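Cellulosomal scaffoldin (Bacteroides cellulosolvens, PDB 1TYJ) probably helps assemble the cellulosome by binding dockerin modules through its type-II cohesin domain. Local coordinates at residues H79-Q83 with G84-F88; N152-S155 with S156-K160. All coordinates share one frame; numbering follows the deposited sequence.

Contact 1: H79-Q83 with G84-F88; sequences HNLSQ and GVLNF
His79 and Leu86 meet through a methyl-on-ring contact: Leu86 CD2 sits over the centre of one face of the imidazole, 3.8 Å from the ring centroid, as a CH-pi interaction. The same CD2 methyl also touches Leu81 CD2 at 3.6 Å, which makes it a shared apolar contact for His79 and Leu81. The edge of the imidazole is turned to the strand backbone, where its CD2 lies 3.0 Å from Asn87 N, in the plane of the ring. With CG anti to the carbonyl carbon (chi1 -48°), the ring of His79 extends along strand 85-92. These side chains flank a tight beta-hairpin turn ending in a G1 beta bulge that sets the two residues Gly84 and Val85 opposite the single residue Asn80. Asn80 N donates to Val85 O at 2.9 Å; Asn80 O accepts two hydrogen bonds, from Val85 N and Gln83 N, each 3.0 Å long, which reach it from opposite faces of its plane. Gly84 N bonds to Leu81 O, and the positive phi of Gly84 (63°) suits a glycine. Within the turn, Ser82 OG donates to Asn80 OD1 at 2.7 Å. Farther out, Lys38 NZ binds both Gln83 O and Gly84 O, and Asp57 OD1 accepts from Leu81 N.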
# COMPACT_ATOMS: atom_id res chain seq x y z
N HIS A 79 -6.85 2.92 10.23
CA HIS A 79 -5.47 2.79 10.76
C HIS A 79 -5.42 2.75 12.28
O HIS A 79 -6.43 2.94 12.98
CB HIS A 79 -4.63 3.96 10.25
CG HIS A 79 -4.78 4.18 8.77
ND1 HIS A 79 -5.08 5.41 8.20
CD2 HIS A 79 -4.65 3.31 7.73
CE1 HIS A 79 -5.11 5.29 6.88
NE2 HIS A 79 -4.89 4.02 6.58
N ASN A 80 -4.22 2.50 12.78
CA ASN A 80 -3.92 2.78 14.16
C ASN A 80 -2.61 3.54 14.19
O ASN A 80 -1.53 2.95 14.40
CB ASN A 80 -3.89 1.51 14.99
CG ASN A 80 -3.76 1.80 16.46
OD1 ASN A 80 -3.47 2.92 16.86
ND2 ASN A 80 -3.94 0.78 17.27
N LEU A 81 -2.66 4.84 13.91
CA LEU A 81 -1.43 5.60 13.76
C LEU A 81 -0.64 5.66 15.06
O LEU A 81 0.59 5.80 15.03
CB LEU A 81 -1.67 7.02 13.25
CG LEU A 81 -2.47 7.10 11.94
CD1 LEU A 81 -2.89 8.52 11.66
CD2 LEU A 81 -1.69 6.50 10.77
N SER A 82 -1.33 5.54 16.19
CA SER A 82 -0.64 5.62 17.46
C SER A 82 0.34 4.45 17.58
O SER A 82 1.36 4.58 18.26
CB SER A 82 -1.60 5.61 18.66
OG SER A 82 -2.26 4.37 18.81
N GLN A 83 0.03 3.34 16.90
CA GLN A 83 0.85 2.11 16.94
C GLN A 83 1.64 1.94 15.65
O GLN A 83 2.28 0.90 15.43
CB GLN A 83 -0.03 0.89 17.20
CG GLN A 83 -0.69 0.97 18.59
CD GLN A 83 -1.49 -0.26 18.96
OE1 GLN A 83 -1.50 -1.27 18.24
NE2 GLN A 83 -2.17 -0.19 20.12
N GLY A 84 1.61 2.97 14.81
CA GLY A 84 2.31 2.97 13.54
C GLY A 84 1.78 1.90 12.61
O GLY A 84 2.57 1.22 11.92
N VAL A 85 0.45 1.76 12.56
CA VAL A 85 -0.16 0.78 11.66
C VAL A 85 -1.10 1.45 10.65
O VAL A 85 -1.98 2.21 11.04
CB VAL A 85 -0.93 -0.28 12.45
CG1 VAL A 85 -1.65 -1.26 11.49
CG2 VAL A 85 0.04 -1.03 13.37
N LEU A 86 -0.85 1.20 9.36
CA LEU A 86 -1.79 1.59 8.31
C LEU A 86 -2.54 0.35 7.87
O LEU A 86 -1.94 -0.68 7.65
CB LEU A 86 -1.04 2.15 7.11
CG LEU A 86 -0.22 3.42 7.40
CD1 LEU A 86 0.70 3.72 6.22
CD2 LEU A 86 -1.14 4.60 7.72
N ASN A 87 -3.85 0.44 7.67
CA ASN A 87 -4.61 -0.72 7.18
C ASN A 87 -5.62 -0.14 6.19
O ASN A 87 -6.45 0.72 6.58
CB ASN A 87 -5.36 -1.41 8.31
CG ASN A 87 -6.09 -2.69 7.86
OD1 ASN A 87 -5.64 -3.40 6.98
ND2 ASN A 87 -7.18 -2.99 8.48
N PHE A 88 -5.53 -0.56 4.93
CA PHE A 88 -6.42 0.01 3.93
C PHE A 88 -6.53 -0.93 2.76
O PHE A 88 -5.74 -1.88 2.60
CB PHE A 88 -5.88 1.39 3.46
CG PHE A 88 -4.46 1.33 2.87
CD1 PHE A 88 -4.27 1.24 1.47
CD2 PHE A 88 -3.34 1.36 3.72
CE1 PHE A 88 -2.99 1.19 0.92
CE2 PHE A 88 -2.05 1.28 3.19
CZ PHE A 88 -1.86 1.20 1.79

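Contact 2: N152-S155 with S156-K160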
# COMPACT_ATOMS: atom_id res chain seq x y z
N ASN A 152 -11.60 -15.12 -6.29
CA ASN A 152 -10.58 -15.95 -5.66
C ASN A 152 -9.61 -15.14 -4.86
O ASN A 152 -9.25 -14.02 -5.28
CB ASN A 152 -9.78 -16.76 -6.68
CG ASN A 152 -10.65 -17.72 -7.48
OD1 ASN A 152 -11.29 -18.61 -6.91
ND2 ASN A 152 -10.64 -17.57 -8.80
N MET A 153 -9.17 -15.67 -3.73
CA MET A 153 -8.10 -15.05 -2.96
C MET A 153 -6.77 -15.77 -3.22
O MET A 153 -6.67 -17.01 -3.07
CB MET A 153 -8.44 -15.10 -1.47
CG MET A 153 -7.45 -14.35 -0.58
SD MET A 153 -8.07 -14.33 1.14
CE MET A 153 -7.57 -15.94 1.62
N TYR A 154 -5.73 -15.04 -3.60
CA TYR A 154 -4.43 -15.67 -3.84
C TYR A 154 -3.73 -16.19 -2.56
O TYR A 154 -3.81 -15.54 -1.52
CB TYR A 154 -3.51 -14.72 -4.63
CG TYR A 154 -3.94 -14.62 -6.06
CD1 TYR A 154 -4.40 -13.41 -6.59
CD2 TYR A 154 -3.90 -15.75 -6.90
CE1 TYR A 154 -4.80 -13.33 -7.92
CE2 TYR A 154 -4.29 -15.68 -8.22
CZ TYR A 154 -4.72 -14.48 -8.74
OH TYR A 154 -5.11 -14.49 -10.06
N SER A 155 -3.04 -17.33 -2.66
CA SER A 155 -2.26 -17.87 -1.52
C SER A 155 -0.78 -17.48 -1.57
O SER A 155 -0.30 -16.90 -2.58
CB SER A 155 -2.32 -19.39 -1.50
OG SER A 155 -1.60 -19.87 -2.60
N SER A 156 -0.04 -17.84 -0.51
CA SER A 156 1.39 -17.53 -0.40
C SER A 156 2.22 -18.26 -1.43
O SER A 156 3.38 -17.90 -1.68
CB SER A 156 1.89 -17.88 0.99
OG SER A 156 1.76 -19.28 1.17
N SER A 157 1.65 -19.30 -2.04
CA SER A 157 2.37 -20.01 -3.06
C SER A 157 2.19 -19.36 -4.43
O SER A 157 2.92 -19.67 -5.37
CB SER A 157 1.96 -21.48 -3.06
OG SER A 157 0.67 -21.63 -3.59
N ALA A 158 1.27 -18.40 -4.53
CA ALA A 158 0.96 -17.73 -5.82
C ALA A 158 1.74 -16.43 -6.01
O ALA A 158 1.92 -15.95 -7.16
CB ALA A 158 -0.50 -17.45 -5.90
N TYR A 159 2.12 -15.81 -4.88
CA TYR A 159 2.85 -14.56 -4.93
C TYR A 159 3.68 -14.33 -3.70
O TYR A 159 3.52 -14.99 -2.65
CB TYR A 159 1.92 -13.35 -5.19
CG TYR A 159 1.10 -12.94 -4.01
CD1 TYR A 159 1.47 -11.85 -3.22
CD2 TYR A 159 -0.08 -13.63 -3.69
CE1 TYR A 159 0.67 -11.45 -2.16
CE2 TYR A 159 -0.88 -13.25 -2.60
CZ TYR A 159 -0.50 -12.17 -1.85
OH TYR A 159 -1.27 -11.80 -0.79
N LYS A 160 4.62 -13.40 -3.85
CA LYS A 160 5.51 -13.04 -2.76
C LYS A 160 5.40 -11.55 -2.48
O LYS A 160 5.02 -10.78 -3.35
CB LYS A 160 6.95 -13.34 -3.14
CG LYS A 160 7.52 -12.46 -4.24
CD LYS A 160 9.00 -12.75 -4.49
CE LYS A 160 9.36 -12.76 -5.98
NZ LYS A 160 9.68 -11.43 -6.55
O HOH W 1 -3.88 -12.93 -0.58
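Tyr154 and Tyr159 pack against each other where the loop after strand 144-148 folds back through a type I beta turn over Ser155-Ala158. The turn is closed by Ala158 N donating to Ser155 O at 2.9 Å, with an N-H...O angle of 155°. Ser156 and Ser157, at the corners, have helical backbone angles. The tight part lies on the tyrosine side. Tyr159 CE2 comes to 3.6 Å from Tyr154 CB, while Tyr154 O and a water sit at the edge of the Tyr159 ring, in its plane. Tyr159 CG lies between its backbone N and carbonyl carbon (chi1 75°), which brings the ring back beside residues 154 and 155. Ile27, Val141, Leu146 and Val3 also touch this buried ring, and its OH bonds to Thr144 OG1. Swapping Tyr159 for an alanine would probably open a gap beside Tyr154 CB and leave Thr144 OG1 and the water without their phenol partner. At the looser margin of this packed side, Ala158 CB makes a lighter apolar contact, 3.9 Å from Tyr154 CD2. The hydroxyl of Tyr154 leads away from the turn to Thr28 O. The other side faces solvent: Ser155, Ser156 and Ser157 are all exposed, and Ser155 OG shares a hydrogen bond with Ser157 OG at 3.0 Å. One water bridges the two tyrosine residues, donating to Tyr154 O at 2.8 Å and sharing a 2.9 Å hydrogen bond with Tyr159 OH.

In the fold
The two contacts come in series along the chain, with centres 24 Å apart and nearest atoms about 11 Å apart, and they do not touch. Contact 1 is the turn between strands 73-77 and 85-92, in the sheet where strand 30-38 pairs with both 85-92 and 144-148. Contact 2 follows strand 144-148 of that sheet and leads into strand 160-161, which runs parallel to strand 2-7 of the opposing sheet. Residues 79-88 therefore close a hairpin within one layer, whereas residues 152-160 carry the chain from one layer of the cohesin sandwich to the other, beside its N-terminus.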